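Side-chain contacts in methylocystis parvus OBBP MbnE (Methylocystis parvus OBBP, PDB 5ICQ), which probably binds the copper-chelating peptide methanobactin in the periplasm as the solute-binding protein of a transport system: residues Y55-A60 with S604-N609; A309-K314 with I584-R589. One frame throughout, in Å; residues are numbered along the deposited sequence.

Interaction 1 of 2, residues Y55-A60 with S604-N609; sequences YADPAA and SWWRKN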
ATOM      1  N   TYR A  55     -12.701  -9.539 -13.249  1.00 14.35           N
ATOM      2  CA  TYR A  55     -11.532 -10.390 -13.055  1.00 16.05           C
ATOM      3  C   TYR A  55     -11.864 -11.695 -12.335  1.00 20.02           C
ATOM      4  O   TYR A  55     -10.952 -12.399 -11.886  1.00 17.19           O
ATOM      5  CB  TYR A  55     -10.432  -9.639 -12.290  1.00 18.25           C
ATOM      6  CG  TYR A  55     -10.849  -9.103 -10.932  1.00 16.54           C
ATOM      7  CD1 TYR A  55     -11.584  -7.928 -10.831  1.00 11.98           C
ATOM      8  CD2 TYR A  55     -10.493  -9.759  -9.756  1.00 12.27           C
ATOM      9  CE1 TYR A  55     -11.968  -7.422  -9.595  1.00 10.07           C
ATOM     10  CE2 TYR A  55     -10.869  -9.254  -8.515  1.00 14.88           C
ATOM     11  CZ  TYR A  55     -11.609  -8.090  -8.452  1.00 10.88           C
ATOM     12  OH  TYR A  55     -11.999  -7.576  -7.241  1.00 12.12           O
ATOM     13  N   ALA A  56     -13.138 -12.008 -12.167  1.00 11.37           N
ATOM     14  CA  ALA A  56     -13.548 -13.322 -11.707  1.00 14.60           C
ATOM     15  C   ALA A  56     -14.044 -14.113 -12.907  1.00 17.00           C
ATOM     16  O   ALA A  56     -14.556 -13.540 -13.871  1.00 14.63           O
ATOM     17  CB  ALA A  56     -14.650 -13.229 -10.645  1.00 13.97           C
ATOM     18  N   ASP A  57     -13.878 -15.431 -12.852  1.00 14.02           N
ATOM     19  CA  ASP A  57     -14.413 -16.291 -13.905  1.00 15.33           C
ATOM     20  C   ASP A  57     -15.537 -17.140 -13.329  1.00 12.87           C
ATOM     21  O   ASP A  57     -15.270 -18.060 -12.542  1.00 13.57           O
ATOM     22  CB  ASP A  57     -13.317 -17.180 -14.501  1.00 21.84           C
ATOM     23  CG  ASP A  57     -13.776 -17.909 -15.762  1.00 24.52           C
ATOM     24  OD1 ASP A  57     -14.995 -18.149 -15.917  1.00 18.76           O
ATOM     25  OD2 ASP A  57     -12.910 -18.241 -16.593  1.00 24.86           O
ATOM     26  N   PRO A  58     -16.795 -16.889 -13.696  1.00 15.86           N
ATOM     27  CA  PRO A  58     -17.890 -17.706 -13.151  1.00 18.66           C
ATOM     28  C   PRO A  58     -17.798 -19.174 -13.529  1.00 16.33           C
ATOM     29  O   PRO A  58     -18.425 -20.001 -12.865  1.00 14.85           O
ATOM     30  CB  PRO A  58     -19.150 -17.047 -13.730  1.00 26.71           C
ATOM     31  CG  PRO A  58     -18.680 -16.210 -14.869  1.00 31.37           C
ATOM     32  CD  PRO A  58     -17.276 -15.798 -14.558  1.00 25.12           C
ATOM     33  N   ALA A  59     -17.024 -19.531 -14.551  1.00 15.60           N
ATOM     34  CA  ALA A  59     -16.837 -20.941 -14.871  1.00 18.82           C
ATOM     35  C   ALA A  59     -15.750 -21.609 -14.034  1.00 22.04           C
ATOM     36  O   ALA A  59     -15.452 -22.787 -14.268  1.00 16.51           O
ATOM     37  CB  ALA A  59     -16.516 -21.111 -16.362  1.00 19.96           C
ATOM     38  N   ALA A  60     -15.152 -20.899 -13.076  1.00 16.51           N
ATOM     39  CA  ALA A  60     -14.142 -21.508 -12.217  1.00  9.89           C
ATOM     40  C   ALA A  60     -14.687 -22.773 -11.573  1.00 13.75           C
ATOM     41  O   ALA A  60     -15.836 -22.815 -11.119  1.00 18.78           O
ATOM     42  CB  ALA A  60     -13.701 -20.517 -11.132  1.00 10.44           C
ATOM     43  N   SER A 604      -9.489 -15.677  -6.712  1.00  9.03           N
ATOM     44  CA  SER A 604     -10.006 -15.868  -8.071  1.00 10.67           C
ATOM     45  C   SER A 604      -9.472 -17.121  -8.768  1.00 12.65           C
ATOM     46  O   SER A 604      -9.961 -17.463  -9.852  1.00 12.62           O
ATOM     47  CB  SER A 604      -9.699 -14.640  -8.946  1.00 13.41           C
ATOM     48  OG  SER A 604      -8.303 -14.507  -9.171  1.00 12.09           O
ATOM     49  N   TRP A 605      -8.508 -17.821  -8.185  1.00  8.19           N
ATOM     50  CA  TRP A 605      -7.931 -18.987  -8.839  1.00  8.05           C
ATOM     51  C   TRP A 605      -8.761 -20.236  -8.556  1.00  7.29           C
ATOM     52  O   TRP A 605      -9.701 -20.224  -7.753  1.00 10.54           O
ATOM     53  CB  TRP A 605      -6.490 -19.215  -8.376  1.00  5.35           C
ATOM     54  CG  TRP A 605      -5.490 -18.164  -8.769  1.00  9.75           C
ATOM     55  CD1 TRP A 605      -5.591 -16.814  -8.581  1.00 11.71           C
ATOM     56  CD2 TRP A 605      -4.185 -18.394  -9.331  1.00  7.93           C
ATOM     57  NE1 TRP A 605      -4.444 -16.188  -9.026  1.00 11.04           N
ATOM     58  CE2 TRP A 605      -3.570 -17.134  -9.492  1.00 12.73           C
ATOM     59  CE3 TRP A 605      -3.497 -19.541  -9.746  1.00 11.07           C
ATOM     60  CZ2 TRP A 605      -2.284 -16.988 -10.031  1.00 13.72           C
ATOM     61  CZ3 TRP A 605      -2.222 -19.394 -10.295  1.00 18.58           C
ATOM     62  CH2 TRP A 605      -1.630 -18.129 -10.425  1.00 17.54           C
ATOM     63  N   TRP A 606      -8.406 -21.331  -9.224  1.00  9.34           N
ATOM     64  CA  TRP A 606      -9.114 -22.589  -8.996  1.00  7.03           C
ATOM     65  C   TRP A 606      -8.252 -23.761  -9.443  1.00 11.44           C
ATOM     66  O   TRP A 606      -7.238 -23.591 -10.121  1.00 14.91           O
ATOM     67  CB  TRP A 606     -10.474 -22.606  -9.706  1.00 11.56           C
ATOM     68  CG  TRP A 606     -10.457 -22.632 -11.237  1.00 10.60           C
ATOM     69  CD1 TRP A 606     -10.499 -23.742 -12.043  1.00 15.74           C
ATOM     70  CD2 TRP A 606     -10.456 -21.497 -12.118  1.00 10.10           C
ATOM     71  NE1 TRP A 606     -10.503 -23.364 -13.370  1.00 18.00           N
ATOM     72  CE2 TRP A 606     -10.475 -21.993 -13.441  1.00 13.96           C
ATOM     73  CE3 TRP A 606     -10.424 -20.106 -11.916  1.00 11.40           C
ATOM     74  CZ2 TRP A 606     -10.474 -21.155 -14.554  1.00 19.46           C
ATOM     75  CZ3 TRP A 606     -10.428 -19.275 -13.026  1.00 15.59           C
ATOM     76  CH2 TRP A 606     -10.447 -19.802 -14.329  1.00 21.89           C
ATOM     77  N   ARG A 607      -8.670 -24.960  -9.035  1.00 10.40           N
ATOM     78  CA  ARG A 607      -7.958 -26.186  -9.386  1.00 14.38           C
ATOM     79  C   ARG A 607      -8.365 -26.648 -10.781  1.00 16.73           C
ATOM     80  O   ARG A 607      -9.556 -26.763 -11.086  1.00 17.23           O
ATOM     81  CB  ARG A 607      -8.255 -27.279  -8.360  1.00 20.56           C
ATOM     82  CG  ARG A 607      -7.546 -28.603  -8.632  1.00 35.35           C
ATOM     83  CD  ARG A 607      -8.093 -29.731  -7.759  1.00 35.49           C
ATOM     84  NE  ARG A 607      -9.509 -29.990  -8.013  1.00 34.72           N
ATOM     85  CZ  ARG A 607     -10.244 -30.870  -7.338  1.00 34.55           C
ATOM     86  NH1 ARG A 607      -9.700 -31.587  -6.364  1.00 36.35           N
ATOM     87  NH2 ARG A 607     -11.525 -31.034  -7.642  1.00 38.27           N
ATOM     88  N   LYS A 608      -7.381 -26.913 -11.626  1.00 16.41           N
ATOM     89  CA  LYS A 608      -7.677 -27.321 -12.994  1.00 25.98           C
ATOM     90  C   LYS A 608      -8.278 -28.725 -13.007  1.00 30.44           C
ATOM     91  O   LYS A 608      -7.879 -29.594 -12.228  1.00 35.40           O
ATOM     92  CB  LYS A 608      -6.401 -27.279 -13.833  1.00 29.93           C
ATOM     93  CG  LYS A 608      -6.626 -27.382 -15.322  1.00 36.15           C
ATOM     94  CD  LYS A 608      -5.431 -26.841 -16.082  1.00 36.79           C
ATOM     95  CE  LYS A 608      -4.169 -27.600 -15.730  1.00 42.02           C
ATOM     96  NZ  LYS A 608      -2.987 -27.049 -16.457  1.00 51.39           N
ATOM     97  N   ASN A 609      -9.250 -28.953 -13.880  1.00 36.81           N
ATOM     98  CA  ASN A 609      -9.791 -30.313 -13.959  1.00 59.39           C
ATOM     99  C   ASN A 609      -9.038 -31.145 -14.998  1.00 54.58           C
ATOM    100  O   ASN A 609      -7.992 -31.721 -14.699  1.00 48.82           O
ATOM    101  CB  ASN A 609     -11.285 -30.305 -14.277  1.00 73.09           C
ATOM    102  CG  ASN A 609     -12.047 -31.380 -13.520  1.00 80.47           C
ATOM    103  OD1 ASN A 609     -11.550 -31.930 -12.532  1.00 83.38           O
ATOM    104  ND2 ASN A 609     -13.258 -31.683 -13.977  1.00 80.13           N
TER
HETATM  105  O   HOH W   1      -8.325 -12.722 -11.369  1.00 16.40           O
HETATM  106  O   HOH W   2     -12.330 -16.579 -10.780  1.00 14.60           O
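Ala60 and Trp606 mark the closest backbone approach, with CA atoms 6.1 Å apart, where a type I beta turn from Asp57 to Ala60 meets the short strand 606-607. Trp606 carries most of the contact. Its CG stands between the backbone N and the carbonyl carbon (chi1 68°), and this turns the indole towards the turn. Ala60 lies over one face of the indole. Its CA is 3.8 Å from the centroid of the five-membered ring, close to the ring normal, which makes a CH-pi contact. The methyl lies along the CD2-CE3 side of the indole, with Ala60 CB 3.4 Å from Trp606 CE3. Asp57 meets the far end of the six-membered ring: its OD2 is 3.7 Å from Trp606 CH2, and the carboxylate plane stands 83° from the ring plane. The other carboxylate oxygen, Asp57 OD1, takes the backbone N-H of Ala59 at 2.8 Å, from above the carboxylate plane. This Asx turn holds the carboxylate within the loop. Earlier in both segments, two waters bridge across: one links Tyr55 O to the Ser604 hydroxyl, OG; the other accepts from Asp57 N and donates to Ser604 O. The OH of Tyr55 is hydrogen-bonded to Gln104 N. Replacing Trp606 by an alanine would probably leave Ala60 without its aromatic cover and open a gap under the turn. Direct contact is mostly packing on the indole, with the Asp57 carboxylate against its rim. The polar links from Tyr55 and Asp57 to Ser604 run through water, so packing and bridging solvent hold the two segments together.

Interaction 2 of 2, residues A309-K314 with I584-R589; sequences ARESLK and IVRPER
The guanidinium of Arg586 has Leu313 over one face and the carboxylate of Glu311 at its edge. Leu313 CD1 sits 4.0 Å above the plane, displaced towards the rim, and Leu313 CD2 comes to 3.5 Å from Arg586 NH2. The two flat groups of the ion pair are not quite coplanar; their planes are 32° apart. Each carboxylate oxygen takes one terminal nitrogen, giving a two-pronged salt bridge. Arg586 NH2 donates to Glu311 OE1 over 2.9 Å, almost straight at 175°. That oxygen is met on its syn side, and it lies practically in the guanidinium plane. The second bond, from Arg586 NH1 to Glu311 OE2, is very short at 2.5 Å, a length that is doubtful although the pairing is clear. The backbones are well separated, with the CA atoms of Glu311 and Arg586 12.5 Å apart, so long side chains must span the distance. Glu311 and Leu313 are alternate residues on strand 308-313, an edge strand of a three-stranded antiparallel sheet. Arg586 lies in the loop after strand 584-585, so the bridge runs from the three-stranded sheet to that loop. From CG to NE the arginine is extended, reaching towards the glutamate from the opposite direction. Glu311 OE2 also bonds to NE2 of His580 on the neighbouring strand 576-581, which adds a second grip on the carboxylate. Phe598 touches both Leu313 and Arg586, and Trp605 packs on the arginine.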
ATOM      1  N   ALA A 309       5.286 -23.191 -13.238  1.00 15.22           N
ATOM      2  CA  ALA A 309       5.573 -22.128 -14.189  1.00 18.34           C
ATOM      3  C   ALA A 309       5.847 -20.837 -13.434  1.00 18.87           C
ATOM      4  O   ALA A 309       5.346 -20.633 -12.329  1.00 15.54           O
ATOM      5  CB  ALA A 309       4.402 -21.931 -15.168  1.00 18.32           C
ATOM      6  N   ARG A 310       6.633 -19.955 -14.031  1.00 13.72           N
ATOM      7  CA  ARG A 310       6.808 -18.632 -13.455  1.00 13.85           C
ATOM      8  C   ARG A 310       6.407 -17.570 -14.470  1.00 17.36           C
ATOM      9  O   ARG A 310       6.434 -17.804 -15.684  1.00 17.36           O
ATOM     10  CB  ARG A 310       8.230 -18.420 -12.971  1.00 15.70           C
ATOM     11  CG  ARG A 310       9.279 -18.420 -14.047  1.00 17.28           C
ATOM     12  CD  ARG A 310      10.532 -17.826 -13.462  1.00 20.64           C
ATOM     13  NE  ARG A 310      11.667 -17.880 -14.363  1.00 21.50           N
ATOM     14  CZ  ARG A 310      12.781 -17.177 -14.183  1.00 24.13           C
ATOM     15  NH1 ARG A 310      12.890 -16.361 -13.142  1.00 18.86           N
ATOM     16  NH2 ARG A 310      13.784 -17.294 -15.040  1.00 22.79           N
ATOM     17  N   GLU A 311       5.991 -16.413 -13.962  1.00 12.13           N
ATOM     18  CA  GLU A 311       5.455 -15.350 -14.801  1.00 13.62           C
ATOM     19  C   GLU A 311       5.785 -14.005 -14.185  1.00 15.56           C
ATOM     20  O   GLU A 311       5.930 -13.889 -12.963  1.00 16.17           O
ATOM     21  CB  GLU A 311       3.925 -15.410 -14.937  1.00 18.79           C
ATOM     22  CG  GLU A 311       3.291 -16.761 -15.117  1.00 31.94           C
ATOM     23  CD  GLU A 311       1.791 -16.628 -15.301  1.00 31.62           C
ATOM     24  OE1 GLU A 311       1.375 -16.045 -16.324  1.00 26.03           O
ATOM     25  OE2 GLU A 311       1.032 -17.071 -14.413  1.00 34.82           O
ATOM     26  N   SER A 312       5.848 -12.978 -15.034  1.00 11.55           N
ATOM     27  CA  SER A 312       5.870 -11.585 -14.588  1.00  9.48           C
ATOM     28  C   SER A 312       4.558 -10.936 -14.997  1.00 17.79           C
ATOM     29  O   SER A 312       4.170 -11.014 -16.164  1.00 19.13           O
ATOM     30  CB  SER A 312       7.041 -10.810 -15.195  1.00 17.90           C
ATOM     31  OG  SER A 312       8.283 -11.311 -14.738  1.00 30.64           O
ATOM     32  N   LEU A 313       3.864 -10.319 -14.043  1.00 11.95           N
ATOM     33  CA  LEU A 313       2.577  -9.696 -14.318  1.00 14.66           C
ATOM     34  C   LEU A 313       2.616  -8.218 -13.955  1.00 12.24           C
ATOM     35  O   LEU A 313       3.298  -7.804 -13.015  1.00 13.18           O
ATOM     36  CB  LEU A 313       1.445 -10.383 -13.544  1.00 18.61           C
ATOM     37  CG  LEU A 313       1.324 -11.901 -13.691  1.00 23.56           C
ATOM     38  CD1 LEU A 313       0.197 -12.421 -12.800  1.00 24.68           C
ATOM     39  CD2 LEU A 313       1.079 -12.286 -15.139  1.00 21.06           C
ATOM     40  N   LYS A 314       1.863  -7.424 -14.707  1.00 15.18           N
ATOM     41  CA  LYS A 314       1.782  -5.990 -14.473  1.00 16.79           C
ATOM     42  C   LYS A 314       0.327  -5.565 -14.523  1.00 15.86           C
ATOM     43  O   LYS A 314      -0.444  -6.070 -15.346  1.00 14.00           O
ATOM     44  CB  LYS A 314       2.577  -5.208 -15.531  1.00 22.37           C
ATOM     45  CG  LYS A 314       2.868  -3.761 -15.143  1.00 31.23           C
ATOM     46  CD  LYS A 314       3.470  -2.993 -16.308  1.00 40.19           C
ATOM     47  CE  LYS A 314       4.159  -1.707 -15.853  1.00 49.74           C
ATOM     48  NZ  LYS A 314       3.942  -1.389 -14.406  1.00 53.24           N
ATOM     49  N   ILE A 584      -3.070 -25.322 -10.734  1.00 13.28           N
ATOM     50  CA  ILE A 584      -4.023 -24.265 -10.413  1.00 12.77           C
ATOM     51  C   ILE A 584      -3.982 -23.225 -11.518  1.00 12.41           C
ATOM     52  O   ILE A 584      -2.946 -23.006 -12.155  1.00 15.13           O
ATOM     53  CB  ILE A 584      -3.765 -23.630  -9.027  1.00 11.77           C
ATOM     54  CG1 ILE A 584      -2.361 -23.027  -8.943  1.00 11.78           C
ATOM     55  CG2 ILE A 584      -3.984 -24.671  -7.932  1.00 14.23           C
ATOM     56  CD1 ILE A 584      -2.165 -22.141  -7.685  1.00 15.07           C
ATOM     57  N   VAL A 585      -5.133 -22.600 -11.774  1.00 10.75           N
ATOM     58  CA  VAL A 585      -5.277 -21.654 -12.876  1.00 13.36           C
ATOM     59  C   VAL A 585      -6.032 -20.423 -12.389  1.00 16.17           C
ATOM     60  O   VAL A 585      -6.670 -20.428 -11.333  1.00 12.83           O
ATOM     61  CB  VAL A 585      -6.001 -22.280 -14.087  1.00 17.34           C
ATOM     62  CG1 VAL A 585      -5.141 -23.372 -14.710  1.00 21.31           C
ATOM     63  CG2 VAL A 585      -7.305 -22.842 -13.650  1.00 20.72           C
ATOM     64  N   ARG A 586      -5.975 -19.369 -13.187  1.00 19.12           N
ATOM     65  CA  ARG A 586      -6.585 -18.092 -12.851  1.00 19.32           C
ATOM     66  C   ARG A 586      -7.376 -17.569 -14.037  1.00 22.20           C
ATOM     67  O   ARG A 586      -7.234 -18.079 -15.153  1.00 19.02           O
ATOM     68  CB  ARG A 586      -5.506 -17.081 -12.450  1.00 18.99           C
ATOM     69  CG  ARG A 586      -4.612 -16.672 -13.588  1.00 25.45           C
ATOM     70  CD  ARG A 586      -3.799 -15.466 -13.177  1.00 22.68           C
ATOM     71  NE  ARG A 586      -2.996 -14.945 -14.272  1.00 24.53           N
ATOM     72  CZ  ARG A 586      -1.833 -15.458 -14.649  1.00 19.68           C
ATOM     73  NH1 ARG A 586      -1.333 -16.523 -14.026  1.00 19.83           N
ATOM     74  NH2 ARG A 586      -1.176 -14.910 -15.655  1.00 26.62           N
ATOM     75  N   PRO A 587      -8.243 -16.571 -13.832  1.00 16.13           N
ATOM     76  CA  PRO A 587      -9.009 -16.034 -14.963  1.00 14.82           C
ATOM     77  C   PRO A 587      -8.098 -15.383 -15.991  1.00 20.79           C
ATOM     78  O   PRO A 587      -6.979 -14.961 -15.692  1.00 18.12           O
ATOM     79  CB  PRO A 587      -9.944 -15.000 -14.317  1.00 15.03           C
ATOM     80  CG  PRO A 587     -10.066 -15.449 -12.880  1.00 16.98           C
ATOM     81  CD  PRO A 587      -8.722 -16.038 -12.538  1.00 17.02           C
ATOM     82  N   GLU A 588      -8.602 -15.306 -17.227  1.00 23.00           N
ATOM     83  CA  GLU A 588      -7.830 -14.689 -18.300  1.00 20.86           C
ATOM     84  C   GLU A 588      -7.565 -13.222 -18.018  1.00 24.71           C
ATOM     85  O   GLU A 588      -6.542 -12.678 -18.446  1.00 22.38           O
ATOM     86  CB  GLU A 588      -8.564 -14.837 -19.631  1.00 32.72           C
ATOM     87  CG  GLU A 588      -8.923 -16.263 -19.976  1.00 52.28           C
ATOM     88  CD  GLU A 588      -8.933 -16.507 -21.469  1.00 63.25           C
ATOM     89  OE1 GLU A 588      -9.180 -17.661 -21.881  1.00 62.76           O
ATOM     90  OE2 GLU A 588      -8.685 -15.545 -22.229  1.00 68.98           O
ATOM     91  N   ARG A 589      -8.464 -12.568 -17.301  1.00 21.47           N
ATOM     92  CA  ARG A 589      -8.350 -11.143 -17.033  1.00 25.35           C
ATOM     93  C   ARG A 589      -8.023 -10.932 -15.557  1.00 24.09           C
ATOM     94  O   ARG A 589      -8.795 -11.341 -14.685  1.00 21.80           O
ATOM     95  CB  ARG A 589      -9.643 -10.428 -17.417  1.00 28.95           C
ATOM     96  CG  ARG A 589      -9.671  -8.981 -17.017  1.00 34.46           C
ATOM     97  CD  ARG A 589     -10.845  -8.268 -17.629  1.00 38.74           C
ATOM     98  NE  ARG A 589     -10.938  -6.894 -17.132  1.00 33.76           N
ATOM     99  CZ  ARG A 589     -11.814  -5.988 -17.548  1.00 44.45           C
ATOM    100  NH1 ARG A 589     -12.698  -6.307 -18.498  1.00 45.17           N
ATOM    101  NH2 ARG A 589     -11.807  -4.769 -17.015  1.00 32.59           N
TER

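In the fold
The centres of interactions 1 and 2 lie about 12 Å apart, on the same side of the chain's centre. Along the chain the order is 55-60, 309-314, 584-589, 604-609, so interaction 2 is nested inside the loop closed by interaction 1. Strands 584-585 and 606-607 pair antiparallel in a small two-stranded sheet, with Val585 bonded to Trp606 through the backbone. Pro587 also packs against Tyr55 and Ser604. This C-terminal strand pair and the loops next to it meet the N-terminal loop through 604-609 and strand 308-313 through Arg586. The C-terminal segments thus contact both an N-terminal loop and a strand from the middle of the sequence.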